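Side-chain contacts in pyridoxal phosphate homeostasis protein (Bifidobacterium adolescentis ATCC 15703, PDB 3CPG), which probably binds pyridoxal 5'-phosphate and takes part in keeping the cell's supply of that cofactor in balance: residues Ala66-Gly71 and Arg92-Arg97; Gln81-Lys86 and Phe117-Gln122; Val163-Asn168 and Ile184-Lys189; Thr212-Gly217 and Thr247-Leu252. One frame throughout, in Å; residues are numbered along the deposited sequence.

Interaction 1 of 4, residues Ala66-Gly71 and Arg92-Arg97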
loop_
_atom_site.group_PDB
_atom_site.type_symbol
_atom_site.label_atom_id
_atom_site.label_comp_id
_atom_site.label_asym_id
_atom_site.label_seq_id
_atom_site.Cartn_x
_atom_site.Cartn_y
_atom_site.Cartn_z
ATOM N N ALA A 66 0.658 -0.860 18.488
ATOM C CA ALA A 66 0.226 -2.138 19.040
ATOM C C ALA A 66 0.205 -3.129 17.878
ATOM O O ALA A 66 0.551 -4.299 18.038
ATOM C CB ALA A 66 -1.167 -2.017 19.667
ATOM N N ALA A 67 -0.198 -2.651 16.701
ATOM C CA ALA A 67 -0.252 -3.503 15.516
ATOM C C ALA A 67 1.154 -3.903 15.069
ATOM O O ALA A 67 1.403 -5.058 14.724
ATOM C CB ALA A 67 -0.974 -2.781 14.384
ATOM N N ILE A 68 2.072 -2.946 15.068
ATOM C CA ILE A 68 3.441 -3.241 14.668
ATOM C C ILE A 68 4.073 -4.202 15.665
ATOM O O ILE A 68 4.754 -5.146 15.274
ATOM C CB ILE A 68 4.268 -1.942 14.551
ATOM C CG1 ILE A 68 3.872 -1.223 13.256
ATOM C CG2 ILE A 68 5.769 -2.248 14.571
ATOM C CD1 ILE A 68 4.341 0.224 13.168
ATOM N N ASP A 69 3.830 -3.979 16.953
ATOM C CA ASP A 69 4.391 -4.862 17.964
ATOM C C ASP A 69 3.845 -6.279 17.828
ATOM O O ASP A 69 4.499 -7.244 18.235
ATOM C CB ASP A 69 4.103 -4.332 19.373
ATOM C CG ASP A 69 4.993 -3.161 19.747
ATOM O OD1 ASP A 69 6.145 -3.118 19.266
ATOM O OD2 ASP A 69 4.551 -2.298 20.532
ATOM N N ALA A 70 2.651 -6.402 17.252
ATOM C CA ALA A 70 2.020 -7.708 17.077
ATOM C C ALA A 70 2.475 -8.440 15.820
ATOM O O ALA A 70 2.096 -9.591 15.602
ATOM C CB ALA A 70 0.507 -7.561 17.064
ATOM N N GLY A 71 3.271 -7.775 14.986
ATOM C CA GLY A 71 3.757 -8.428 13.783
ATOM C C GLY A 71 3.673 -7.647 12.484
ATOM O O GLY A 71 4.244 -8.073 11.474
ATOM N N ARG A 92 9.583 7.872 15.868
ATOM C CA ARG A 92 10.284 7.734 17.140
ATOM C C ARG A 92 9.999 6.379 17.777
ATOM O O ARG A 92 10.922 5.676 18.181
ATOM C CB ARG A 92 9.884 8.843 18.120
ATOM C CG ARG A 92 10.831 8.937 19.318
ATOM C CD ARG A 92 10.237 9.709 20.498
ATOM N NE ARG A 92 9.314 8.887 21.278
ATOM C CZ ARG A 92 7.990 8.966 21.210
ATOM N NH1 ARG A 92 7.409 9.837 20.393
ATOM N NH2 ARG A 92 7.242 8.169 21.965
ATOM N N ARG A 93 8.718 6.024 17.866
ATOM C CA ARG A 93 8.305 4.754 18.453
ATOM C C ARG A 93 8.898 3.566 17.699
ATOM O O ARG A 93 9.336 2.595 18.310
ATOM C CB ARG A 93 6.771 4.646 18.469
ATOM C CG ARG A 93 6.081 5.583 19.474
ATOM C CD ARG A 93 6.278 5.104 20.911
ATOM N NE ARG A 93 5.570 3.854 21.193
ATOM C CZ ARG A 93 4.275 3.776 21.491
ATOM N NH1 ARG A 93 3.537 4.876 21.550
ATOM N NH2 ARG A 93 3.715 2.595 21.724
ATOM N N CYS A 94 8.905 3.634 16.373
ATOM C CA CYS A 94 9.469 2.542 15.590
ATOM C C CYS A 94 10.970 2.436 15.804
ATOM O O CYS A 94 11.506 1.334 15.883
ATOM C CB CYS A 94 9.165 2.722 14.102
ATOM S SG CYS A 94 7.467 2.286 13.674
ATOM N N ALA A 95 11.644 3.577 15.915
ATOM C CA ALA A 95 13.087 3.586 16.127
ATOM C C ALA A 95 13.433 2.903 17.447
ATOM O O ALA A 95 14.373 2.113 17.527
ATOM C CB ALA A 95 13.613 5.018 16.125
ATOM N N GLU A 96 12.670 3.218 18.486
ATOM C CA GLU A 96 12.900 2.619 19.796
ATOM C C GLU A 96 12.719 1.105 19.733
ATOM O O GLU A 96 13.381 0.355 20.456
ATOM C CB GLU A 96 11.939 3.234 20.812
ATOM C CG GLU A 96 12.286 4.670 21.151
ATOM C CD GLU A 96 11.139 5.424 21.786
ATOM O OE1 GLU A 96 10.229 4.777 22.345
ATOM O OE2 GLU A 96 11.155 6.671 21.733
ATOM N N ARG A 97 11.819 0.663 18.860
ATOM C CA ARG A 97 11.549 -0.759 18.679
ATOM C C ARG A 97 12.524 -1.404 17.696
ATOM O O ARG A 97 12.363 -2.566 17.333
ATOM C CB ARG A 97 10.120 -0.971 18.179
ATOM C CG ARG A 97 9.045 -0.768 19.227
ATOM C CD ARG A 97 9.108 -1.837 20.306
ATOM N NE ARG A 97 7.846 -1.945 21.030
ATOM C CZ ARG A 97 7.739 -1.984 22.354
ATOM N NH1 ARG A 97 8.825 -1.919 23.116
ATOM N NH2 ARG A 97 6.544 -2.089 22.918
HETATM O O HOH W 1 5.495 0.389 20.913
#
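Asp69 and Arg97 form a two-pronged salt bridge between the C-terminal ends of helices 61-69 and 80-96. Arg97 presents its guanidinium side-on: NE donates to Asp69 OD1 at 2.7 Å, and NH2 donates to Asp69 OD2 at 3.1 Å. The two bonds differ in geometry. The NE bond is bent, with an N-H...O angle of 140°, and meets OD1 on the syn side, somewhat out of the carboxylate plane. The NH2 bond is straighter, at 158°; OD2 lies in the guanidinium plane, yet the nitrogen comes from above the carboxylate plane. The two flat groups are therefore not coplanar, their planes standing 58° apart. A bend at chi2 turns the Arg97 chain across the aspartate instead of letting it run straight outward.

OD2 also accepts a hydrogen bond from a water at 2.9 Å, and this water accepts in turn from Arg93 NH2. Arginine suits position 93, one turn before Arg97, because its long chain can serve both this water and a direct salt bridge from NH1 to Glu15.

Beneath the charged layer, Ile68 CD1 touches Cys94 SG at 3.8 Å. Both residues are buried and both pack on Phe99 of strand 99-101, so compact, weakly polar or apolar side chains fit there. Ionic groups thus occupy the exposed side of this helix pair while an apolar contact fills the inner side, and the paired arginine and bridging water would be expected to favour the ionised form of Asp69.

Interaction 2 of 4, residues Gln81-Lys86 and Phe117-Gln122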
loop_
_atom_site.group_PDB
_atom_site.type_symbol
_atom_site.label_atom_id
_atom_site.label_comp_id
_atom_site.label_asym_id
_atom_site.label_seq_id
_atom_site.Cartn_x
_atom_site.Cartn_y
_atom_site.Cartn_z
ATOM N N GLN A 81 -3.008 14.468 5.746
ATOM C CA GLN A 81 -3.118 15.164 7.028
ATOM C C GLN A 81 -2.838 14.219 8.187
ATOM O O GLN A 81 -2.295 14.628 9.213
ATOM C CB GLN A 81 -4.509 15.778 7.203
ATOM C CG GLN A 81 -5.042 16.480 5.965
ATOM C CD GLN A 81 -5.940 15.579 5.134
ATOM O OE1 GLN A 81 -6.982 15.118 5.609
ATOM N NE2 GLN A 81 -5.545 15.327 3.889
ATOM N N GLU A 82 -3.217 12.954 8.033
ATOM C CA GLU A 82 -2.964 11.981 9.087
ATOM C C GLU A 82 -1.495 11.590 9.052
ATOM O O GLU A 82 -0.904 11.268 10.081
ATOM C CB GLU A 82 -3.856 10.748 8.918
ATOM C CG GLU A 82 -5.320 11.016 9.234
ATOM C CD GLU A 82 -6.123 9.742 9.386
ATOM O OE1 GLU A 82 -5.723 8.886 10.202
ATOM O OE2 GLU A 82 -7.153 9.592 8.692
ATOM N N VAL A 83 -0.899 11.619 7.864
ATOM C CA VAL A 83 0.516 11.300 7.744
ATOM C C VAL A 83 1.289 12.348 8.540
ATOM O O VAL A 83 2.135 12.017 9.370
ATOM C CB VAL A 83 0.985 11.338 6.267
ATOM C CG1 VAL A 83 2.505 11.247 6.195
ATOM C CG2 VAL A 83 0.361 10.187 5.499
ATOM N N THR A 84 0.978 13.618 8.299
ATOM C CA THR A 84 1.667 14.699 8.990
ATOM C C THR A 84 1.423 14.685 10.497
ATOM O O THR A 84 2.328 14.963 11.279
ATOM C CB THR A 84 1.262 16.074 8.411
ATOM O OG1 THR A 84 -0.127 16.316 8.657
ATOM C CG2 THR A 84 1.505 16.100 6.912
ATOM N N ALA A 85 0.214 14.335 10.911
ATOM C CA ALA A 85 -0.103 14.306 12.334
ATOM C C ALA A 85 0.611 13.197 13.116
ATOM O O ALA A 85 1.000 13.395 14.270
ATOM C CB ALA A 85 -1.609 14.170 12.524
ATOM N N LYS A 86 0.812 12.047 12.480
ATOM C CA LYS A 86 1.415 10.896 13.157
ATOM C C LYS A 86 2.865 10.550 12.820
ATOM O O LYS A 86 3.515 9.817 13.560
ATOM C CB LYS A 86 0.553 9.651 12.897
ATOM C CG LYS A 86 -0.825 9.674 13.546
ATOM C CD LYS A 86 -1.690 8.484 13.130
ATOM C CE LYS A 86 -2.550 8.818 11.913
ATOM N NZ LYS A 86 -3.453 7.696 11.516
ATOM N N PHE A 117 6.264 2.896 4.816
ATOM C CA PHE A 117 5.181 3.787 5.225
ATOM C C PHE A 117 4.608 4.287 3.900
ATOM O O PHE A 117 5.211 5.126 3.240
ATOM C CB PHE A 117 5.749 4.949 6.058
ATOM C CG PHE A 117 4.707 5.788 6.767
ATOM C CD1 PHE A 117 5.078 6.606 7.832
ATOM C CD2 PHE A 117 3.375 5.793 6.358
ATOM C CE1 PHE A 117 4.141 7.418 8.482
ATOM C CE2 PHE A 117 2.432 6.598 6.999
ATOM C CZ PHE A 117 2.816 7.412 8.062
ATOM N N HIS A 118 3.468 3.733 3.502
ATOM C CA HIS A 118 2.833 4.110 2.243
ATOM C C HIS A 118 1.639 5.030 2.391
ATOM O O HIS A 118 1.041 5.132 3.459
ATOM C CB HIS A 118 2.333 2.867 1.494
ATOM C CG HIS A 118 3.413 1.922 1.073
ATOM N ND1 HIS A 118 3.202 0.930 0.140
ATOM C CD2 HIS A 118 4.699 1.795 1.477
ATOM C CE1 HIS A 118 4.314 0.231 -0.015
ATOM N NE2 HIS A 118 5.236 0.736 0.785
ATOM N N LEU A 119 1.314 5.711 1.297
ATOM C CA LEU A 119 0.126 6.548 1.245
ATOM C C LEU A 119 -0.731 5.689 0.330
ATOM O O LEU A 119 -0.309 5.355 -0.780
ATOM C CB LEU A 119 0.381 7.900 0.573
ATOM C CG LEU A 119 -0.922 8.714 0.508
ATOM C CD1 LEU A 119 -1.298 9.171 1.912
ATOM C CD2 LEU A 119 -0.767 9.913 -0.404
ATOM N N ILE A 120 -1.912 5.300 0.795
ATOM C CA ILE A 120 -2.778 4.457 -0.012
ATOM C C ILE A 120 -4.081 5.147 -0.395
ATOM O O ILE A 120 -4.904 4.575 -1.107
ATOM C CB ILE A 120 -3.075 3.127 0.715
ATOM C CG1 ILE A 120 -3.829 3.397 2.016
ATOM C CG2 ILE A 120 -1.768 2.410 1.029
ATOM C CD1 ILE A 120 -4.204 2.135 2.786
ATOM N N GLY A 121 -4.261 6.377 0.080
ATOM C CA GLY A 121 -5.454 7.140 -0.253
ATOM C C GLY A 121 -5.121 8.095 -1.388
ATOM O O GLY A 121 -3.947 8.286 -1.707
ATOM N N GLN A 122 -6.136 8.697 -2.003
ATOM C CA GLN A 122 -5.896 9.615 -3.113
ATOM C C GLN A 122 -5.059 10.808 -2.661
ATOM O O GLN A 122 -5.268 11.357 -1.580
ATOM C CB GLN A 122 -7.222 10.089 -3.715
ATOM C CG GLN A 122 -8.096 8.970 -4.296
ATOM C CD GLN A 122 -7.348 8.042 -5.246
ATOM O OE1 GLN A 122 -6.834 7.001 -4.838
ATOM N NE2 GLN A 122 -7.282 8.422 -6.515
#
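A small, wholly apolar contact joins Val83 of helix 80-96 to Phe117 and Leu119 of strand 113-119, where the helix lies against the outside of the parallel barrel sheet. No hydrogen bond crosses between the two segments; the surfaces meet through methyl groups and a ring. The two branches of Val83 divide the work. CG1, anti to the backbone N (chi1 170°), reaches toward the ring of Phe117 and comes to 4.3 Å from CZ at the ring's far end. CG2 meets Leu119 CD1 at 4.1 Å, the two side chains crossing at about a right angle. A beta-branched residue suits this place, since its two methyls can address two strand residues at once.

Phe117 and Leu119 alternate with His118, whose side chain starts away from the helix and hydrogen-bonds through ND1 to Glu139. Phe117 also packs on Ile75 and Glu77 of the adjoining strand 75-77.

The same helix carries a buried charge pair: Lys86 NZ, one turn on, meets Glu82 OE1 at 2.9 Å on the anti side of the carboxylate. Lys86 NZ has a further salt bridge to Glu77, and Glu82 OE1 accepts from Thr58 N, next to Lys57, the predicted attachment lysine, which carries no cofactor in this structure. Helix-on-strand packing of this kind is characteristic of the TIM barrel of the alanine racemase N-terminal domain family.

Interaction 3 of 4, residues Val163-Asn168 and Ile184-Lys189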
loop_
_atom_site.group_PDB
_atom_site.type_symbol
_atom_site.label_atom_id
_atom_site.label_comp_id
_atom_site.label_asym_id
_atom_site.label_seq_id
_atom_site.Cartn_x
_atom_site.Cartn_y
_atom_site.Cartn_z
ATOM N N VAL A 163 6.367 4.431 -6.278
ATOM C CA VAL A 163 4.979 4.636 -6.671
ATOM C C VAL A 163 4.381 3.354 -7.214
ATOM O O VAL A 163 5.087 2.518 -7.779
ATOM C CB VAL A 163 4.822 5.716 -7.785
ATOM C CG1 VAL A 163 5.322 7.064 -7.299
ATOM C CG2 VAL A 163 5.567 5.282 -9.040
ATOM N N LEU A 164 3.081 3.193 -7.005
ATOM C CA LEU A 164 2.359 2.056 -7.554
ATOM C C LEU A 164 1.328 2.703 -8.462
ATOM O O LEU A 164 0.768 3.747 -8.121
ATOM C CB LEU A 164 1.637 1.241 -6.472
ATOM C CG LEU A 164 2.454 0.568 -5.366
ATOM C CD1 LEU A 164 1.570 -0.441 -4.632
ATOM C CD2 LEU A 164 3.667 -0.141 -5.955
ATOM N N LEU A 165 1.106 2.116 -9.630
ATOM C CA LEU A 165 0.107 2.643 -10.548
ATOM C C LEU A 165 -1.224 2.070 -10.088
ATOM O O LEU A 165 -1.414 0.850 -10.053
ATOM C CB LEU A 165 0.400 2.206 -11.987
ATOM C CG LEU A 165 -0.714 2.459 -13.011
ATOM C CD1 LEU A 165 -1.069 3.946 -13.059
ATOM C CD2 LEU A 165 -0.255 1.967 -14.378
ATOM N N GLU A 166 -2.134 2.960 -9.711
ATOM C CA GLU A 166 -3.453 2.573 -9.234
ATOM C C GLU A 166 -4.365 2.391 -10.433
ATOM O O GLU A 166 -4.568 3.328 -11.204
ATOM C CB GLU A 166 -4.010 3.669 -8.328
ATOM C CG GLU A 166 -5.364 3.373 -7.721
ATOM C CD GLU A 166 -5.915 4.575 -6.980
ATOM O OE1 GLU A 166 -6.266 5.573 -7.642
ATOM O OE2 GLU A 166 -5.983 4.525 -5.739
ATOM N N VAL A 167 -4.918 1.193 -10.580
ATOM C CA VAL A 167 -5.795 0.894 -11.700
ATOM C C VAL A 167 -7.226 0.671 -11.234
ATOM O O VAL A 167 -7.462 0.055 -10.195
ATOM C CB VAL A 167 -5.322 -0.373 -12.452
ATOM C CG1 VAL A 167 -6.212 -0.623 -13.664
ATOM C CG2 VAL A 167 -3.874 -0.215 -12.878
ATOM N N ASN A 168 -8.177 1.176 -12.012
ATOM C CA ASN A 168 -9.590 1.023 -11.688
ATOM C C ASN A 168 -10.046 -0.333 -12.217
ATOM O O ASN A 168 -10.140 -0.529 -13.427
ATOM C CB ASN A 168 -10.403 2.140 -12.352
ATOM C CG ASN A 168 -11.895 2.033 -12.071
ATOM O OD1 ASN A 168 -12.362 1.080 -11.448
ATOM N ND2 ASN A 168 -12.651 3.017 -12.543
ATOM N N ILE A 184 -0.899 -0.200 -19.140
ATOM C CA ILE A 184 0.444 -0.473 -19.641
ATOM C C ILE A 184 1.116 0.790 -20.169
ATOM O O ILE A 184 2.269 1.071 -19.838
ATOM C CB ILE A 184 0.426 -1.535 -20.759
ATOM C CG1 ILE A 184 -0.195 -2.830 -20.237
ATOM C CG2 ILE A 184 1.844 -1.795 -21.246
ATOM C CD1 ILE A 184 -0.359 -3.903 -21.301
ATOM N N ARG A 185 0.386 1.546 -20.984
ATOM C CA ARG A 185 0.891 2.787 -21.569
ATOM C C ARG A 185 1.295 3.785 -20.484
ATOM O O ARG A 185 2.363 4.391 -20.548
ATOM C CB ARG A 185 -0.183 3.417 -22.462
ATOM C CG ARG A 185 0.230 4.734 -23.108
ATOM C CD ARG A 185 -0.990 5.546 -23.537
ATOM N NE ARG A 185 -1.810 5.938 -22.391
ATOM C CZ ARG A 185 -2.904 6.690 -22.471
ATOM N NH1 ARG A 185 -3.321 7.138 -23.648
ATOM N NH2 ARG A 185 -3.582 6.997 -21.373
ATOM N N ILE A 186 0.429 3.958 -19.489
ATOM C CA ILE A 186 0.699 4.884 -18.393
ATOM C C ILE A 186 1.916 4.441 -17.588
ATOM O O ILE A 186 2.753 5.261 -17.211
ATOM C CB ILE A 186 -0.515 4.985 -17.451
ATOM C CG1 ILE A 186 -1.695 5.605 -18.205
ATOM C CG2 ILE A 186 -0.158 5.802 -16.219
ATOM C CD1 ILE A 186 -3.020 5.541 -17.464
ATOM N N ALA A 187 2.005 3.143 -17.327
ATOM C CA ALA A 187 3.117 2.585 -16.568
ATOM C C ALA A 187 4.448 2.862 -17.254
ATOM O O ALA A 187 5.423 3.252 -16.615
ATOM C CB ALA A 187 2.924 1.082 -16.399
ATOM N N GLN A 188 4.484 2.652 -18.564
ATOM C CA GLN A 188 5.703 2.873 -19.321
ATOM C C GLN A 188 6.126 4.337 -19.283
ATOM O O GLN A 188 7.313 4.638 -19.177
ATOM C CB GLN A 188 5.504 2.375 -20.753
ATOM C CG GLN A 188 5.166 0.883 -20.781
ATOM C CD GLN A 188 4.918 0.342 -22.172
ATOM O OE1 GLN A 188 4.120 0.892 -22.930
ATOM N NE2 GLN A 188 5.592 -0.755 -22.509
ATOM N N LYS A 189 5.159 5.247 -19.352
ATOM C CA LYS A 189 5.474 6.672 -19.295
ATOM C C LYS A 189 6.029 7.008 -17.911
ATOM O O LYS A 189 7.005 7.748 -17.787
ATOM C CB LYS A 189 4.225 7.517 -19.568
ATOM C CG LYS A 189 4.448 9.016 -19.386
ATOM C CD LYS A 189 5.573 9.528 -20.278
ATOM C CE LYS A 189 5.932 10.972 -19.958
ATOM N NZ LYS A 189 4.791 11.903 -20.169
#
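Leu165 leaves strand 161-166 toward helix 183-191 and sets its two methyls against neighbouring helix residues, Ile186 and Ala187. Strand, helix and the following strand 196-202 make up one beta-alpha-beta unit of the TIM barrel, and this contact seats the helix on the first strand of the unit. The side chains of Leu165 and Ile186 cross at about a right angle, so they meet branch to branch and do not lie alongside each other. CG of Leu165 stands anti to the backbone N (chi1 169°), which carries the forked end outward from the sheet.

On the helix side, Ile186 turns its short branch to the strand: CG2 meets Leu165 CD1 at 3.8 Å, while CG1 lies beside the backbone N. The small side chain of Ala187 lets the backbones approach closely, with the CA atoms of Leu165 and Ala187 6.7 Å apart. Leucine suits the strand position because its branching at CG places the two methyls far enough from the backbone to reach separate helix residues.

All three side chains are buried, and no hydrogen bond runs between the segments. Leu165 also packs on Leu201 of the next strand, and Ala187 on Ile228 of helix 211-231, so the contact runs on into the next strand and the next outer helix. The second methyl of Leu165, CD2, rests 3.9 Å from Ala187 CB and equally close to the backbone N of Ala187.

Interaction 4 of 4, residues Thr212-Gly217 and Thr247-Leu252. With ACT (acetate ion), chain B.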
loop_
_atom_site.group_PDB
_atom_site.type_symbol
_atom_site.label_atom_id
_atom_site.label_comp_id
_atom_site.label_asym_id
_atom_site.label_seq_id
_atom_site.Cartn_x
_atom_site.Cartn_y
_atom_site.Cartn_z
ATOM N N THR A 212 -16.944 -13.476 -9.070
ATOM C CA THR A 212 -16.398 -13.555 -10.423
ATOM C C THR A 212 -15.919 -12.173 -10.867
ATOM O O THR A 212 -14.949 -12.049 -11.617
ATOM C CB THR A 212 -17.431 -14.099 -11.443
ATOM O OG1 THR A 212 -18.551 -13.211 -11.528
ATOM C CG2 THR A 212 -17.915 -15.480 -11.020
ATOM N N VAL A 213 -16.601 -11.132 -10.396
ATOM C CA VAL A 213 -16.229 -9.760 -10.731
ATOM C C VAL A 213 -14.955 -9.384 -9.975
ATOM O O VAL A 213 -14.045 -8.763 -10.523
ATOM C CB VAL A 213 -17.349 -8.773 -10.338
ATOM C CG1 VAL A 213 -16.884 -7.335 -10.551
ATOM C CG2 VAL A 213 -18.594 -9.052 -11.170
ATOM N N ILE A 214 -14.907 -9.765 -8.705
ATOM C CA ILE A 214 -13.755 -9.479 -7.864
ATOM C C ILE A 214 -12.511 -10.175 -8.418
ATOM O O ILE A 214 -11.458 -9.553 -8.592
ATOM C CB ILE A 214 -14.027 -9.948 -6.420
ATOM C CG1 ILE A 214 -15.167 -9.112 -5.827
ATOM C CG2 ILE A 214 -12.759 -9.852 -5.583
ATOM C CD1 ILE A 214 -15.592 -9.520 -4.435
ATOM N N ARG A 215 -12.641 -11.466 -8.705
ATOM C CA ARG A 215 -11.525 -12.239 -9.236
ATOM C C ARG A 215 -11.042 -11.699 -10.579
ATOM O O ARG A 215 -9.840 -11.616 -10.819
ATOM C CB ARG A 215 -11.919 -13.716 -9.382
ATOM C CG ARG A 215 -12.214 -14.411 -8.057
ATOM C CD ARG A 215 -12.661 -15.860 -8.264
ATOM N NE ARG A 215 -11.583 -16.721 -8.745
ATOM C CZ ARG A 215 -10.497 -17.025 -8.039
ATOM N NH1 ARG A 215 -10.339 -16.536 -6.818
ATOM N NH2 ARG A 215 -9.568 -17.819 -8.551
ATOM N N ARG A 216 -11.977 -11.317 -11.445
ATOM C CA ARG A 216 -11.609 -10.802 -12.760
ATOM C C ARG A 216 -10.717 -9.568 -12.661
ATOM O O ARG A 216 -9.755 -9.425 -13.421
ATOM C CB ARG A 216 -12.863 -10.478 -13.580
ATOM C CG ARG A 216 -12.558 -10.011 -15.005
ATOM C CD ARG A 216 -13.827 -9.870 -15.829
ATOM N NE ARG A 216 -14.578 -11.122 -15.882
ATOM C CZ ARG A 216 -15.756 -11.311 -15.298
ATOM N NH1 ARG A 216 -16.324 -10.328 -14.619
ATOM N NH2 ARG A 216 -16.362 -12.488 -15.385
ATOM N N GLY A 217 -11.040 -8.683 -11.722
ATOM C CA GLY A 217 -10.256 -7.475 -11.532
ATOM C C GLY A 217 -8.853 -7.728 -11.005
ATOM O O GLY A 217 -7.896 -7.092 -11.455
ATOM N N THR A 247 -9.851 -6.491 3.976
ATOM C CA THR A 247 -10.542 -7.368 4.920
ATOM C C THR A 247 -11.579 -8.314 4.317
ATOM O O THR A 247 -11.609 -9.499 4.650
ATOM C CB THR A 247 -11.232 -6.554 6.041
ATOM O OG1 THR A 247 -10.240 -5.878 6.823
ATOM C CG2 THR A 247 -12.040 -7.477 6.958
ATOM N N GLY A 248 -12.419 -7.801 3.427
ATOM C CA GLY A 248 -13.466 -8.629 2.853
ATOM C C GLY A 248 -13.140 -9.533 1.679
ATOM O O GLY A 248 -13.911 -10.446 1.376
ATOM N N ASP A 249 -12.008 -9.309 1.024
ATOM C CA ASP A 249 -11.670 -10.127 -0.133
ATOM C C ASP A 249 -10.202 -10.529 -0.234
ATOM O O ASP A 249 -9.736 -10.874 -1.323
ATOM C CB ASP A 249 -12.072 -9.384 -1.413
ATOM C CG ASP A 249 -11.360 -8.052 -1.556
ATOM O OD1 ASP A 249 -10.388 -7.828 -0.806
ATOM O OD2 ASP A 249 -11.754 -7.230 -2.414
HETATM N N MSE A 250 -9.469 -10.509 0.876
HETATM C CA MSE A 250 -8.052 -10.862 0.803
HETATM C C MSE A 250 -7.769 -12.295 0.334
HETATM O O MSE A 250 -6.767 -12.544 -0.338
HETATM C CB MSE A 250 -7.343 -10.595 2.141
HETATM C CG MSE A 250 -7.776 -11.461 3.302
HETATM SE SE MSE A 250 -6.660 -11.149 4.866
HETATM C CE MSE A 250 -7.662 -9.722 5.644
ATOM N N GLU A 251 -8.640 -13.239 0.681
ATOM C CA GLU A 251 -8.440 -14.621 0.250
ATOM C C GLU A 251 -8.425 -14.688 -1.280
ATOM O O GLU A 251 -7.566 -15.336 -1.874
ATOM C CB GLU A 251 -9.556 -15.529 0.784
ATOM C CG GLU A 251 -9.397 -16.007 2.224
ATOM C CD GLU A 251 -9.541 -14.900 3.248
ATOM O OE1 GLU A 251 -10.213 -13.888 2.953
ATOM O OE2 GLU A 251 -8.997 -15.060 4.360
ATOM N N LEU A 252 -9.378 -14.012 -1.915
ATOM C CA LEU A 252 -9.462 -14.004 -3.374
ATOM C C LEU A 252 -8.263 -13.281 -3.992
ATOM O O LEU A 252 -7.716 -13.709 -5.009
ATOM C CB LEU A 252 -10.759 -13.322 -3.819
ATOM C CG LEU A 252 -12.068 -13.996 -3.397
ATOM C CD1 LEU A 252 -13.241 -13.083 -3.716
ATOM C CD2 LEU A 252 -12.212 -15.333 -4.112
HETATM C C ACT B . -10.577 -2.913 5.420
HETATM O O ACT B . -10.571 -2.080 6.308
HETATM O OXT ACT B . -9.676 -3.731 5.343
HETATM C CH3 ACT B . -11.702 -2.929 4.414
#
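Two outer helices of the TIM barrel, 211-231 and the short 250-255, meet where Leu252 sits against Ile214 and Arg215. Leu252 buries the most surface here, with one methyl for each partner. CD1 lies 3.8 Å from Ile214 CG2, the two side chains crossing at about a right angle. Ile214 is buried and its branching suits this place: with CG1 beside the backbone N (chi1 -65°), CG2 stands anti to it and faces the neighbouring helix. The same CG2 comes within 4.2 Å of OD2 of Asp249, the residue just before helix 250-255. Asp249 occupies the N-cap position without making a capping bond; its other oxygen, OD1, instead accepts from Met246 N.

Arg215 starts off to one side, then bends at chi3 (69°), bringing its guanidinium round to Leu252. Its CG is 4.1 Å from Leu252 CD2. Arginine fits this partly exposed border because the carbon chain can lie against the leucine while NH2 forms a salt bridge with Glu256.

Thr247 holds an acetate, probably from the crystallisation liquor. Its N donates to OXT at 3.1 Å and its OG1 at 2.7 Å, with Gly264 N and Thr265 N also hydrogen-bonded to the ion, which may mark an anion site such as one for the cofactor phosphate. Back at the helix contact, the methyl CD2 of Leu252 approaches the rim of the guanidinium, close to level with it, 3.5 Å from Arg215 NH1.

Overall arrangement
All four contacts belong to one TIM barrel. Interactions 1 and 2 share helix 80-96, using its C-terminal end and its first half, with centres about 17 Å apart and no touch between them. Interactions 2 and 3 reach the same sheet and touch where the side chains of Gln122 and Glu166 meet. Helix 211-231 supplies one side of interaction 4 and, further along at Ile228, packs on Ala187 of interaction 3; their nearest atoms are about 7 Å apart. Interaction 4 also carries the acetate, held at Thr247. Interaction 2 approaches the predicted cofactor lysine, which is unmodified here: the Leu119 and Lys57 side chains are about 9 Å apart.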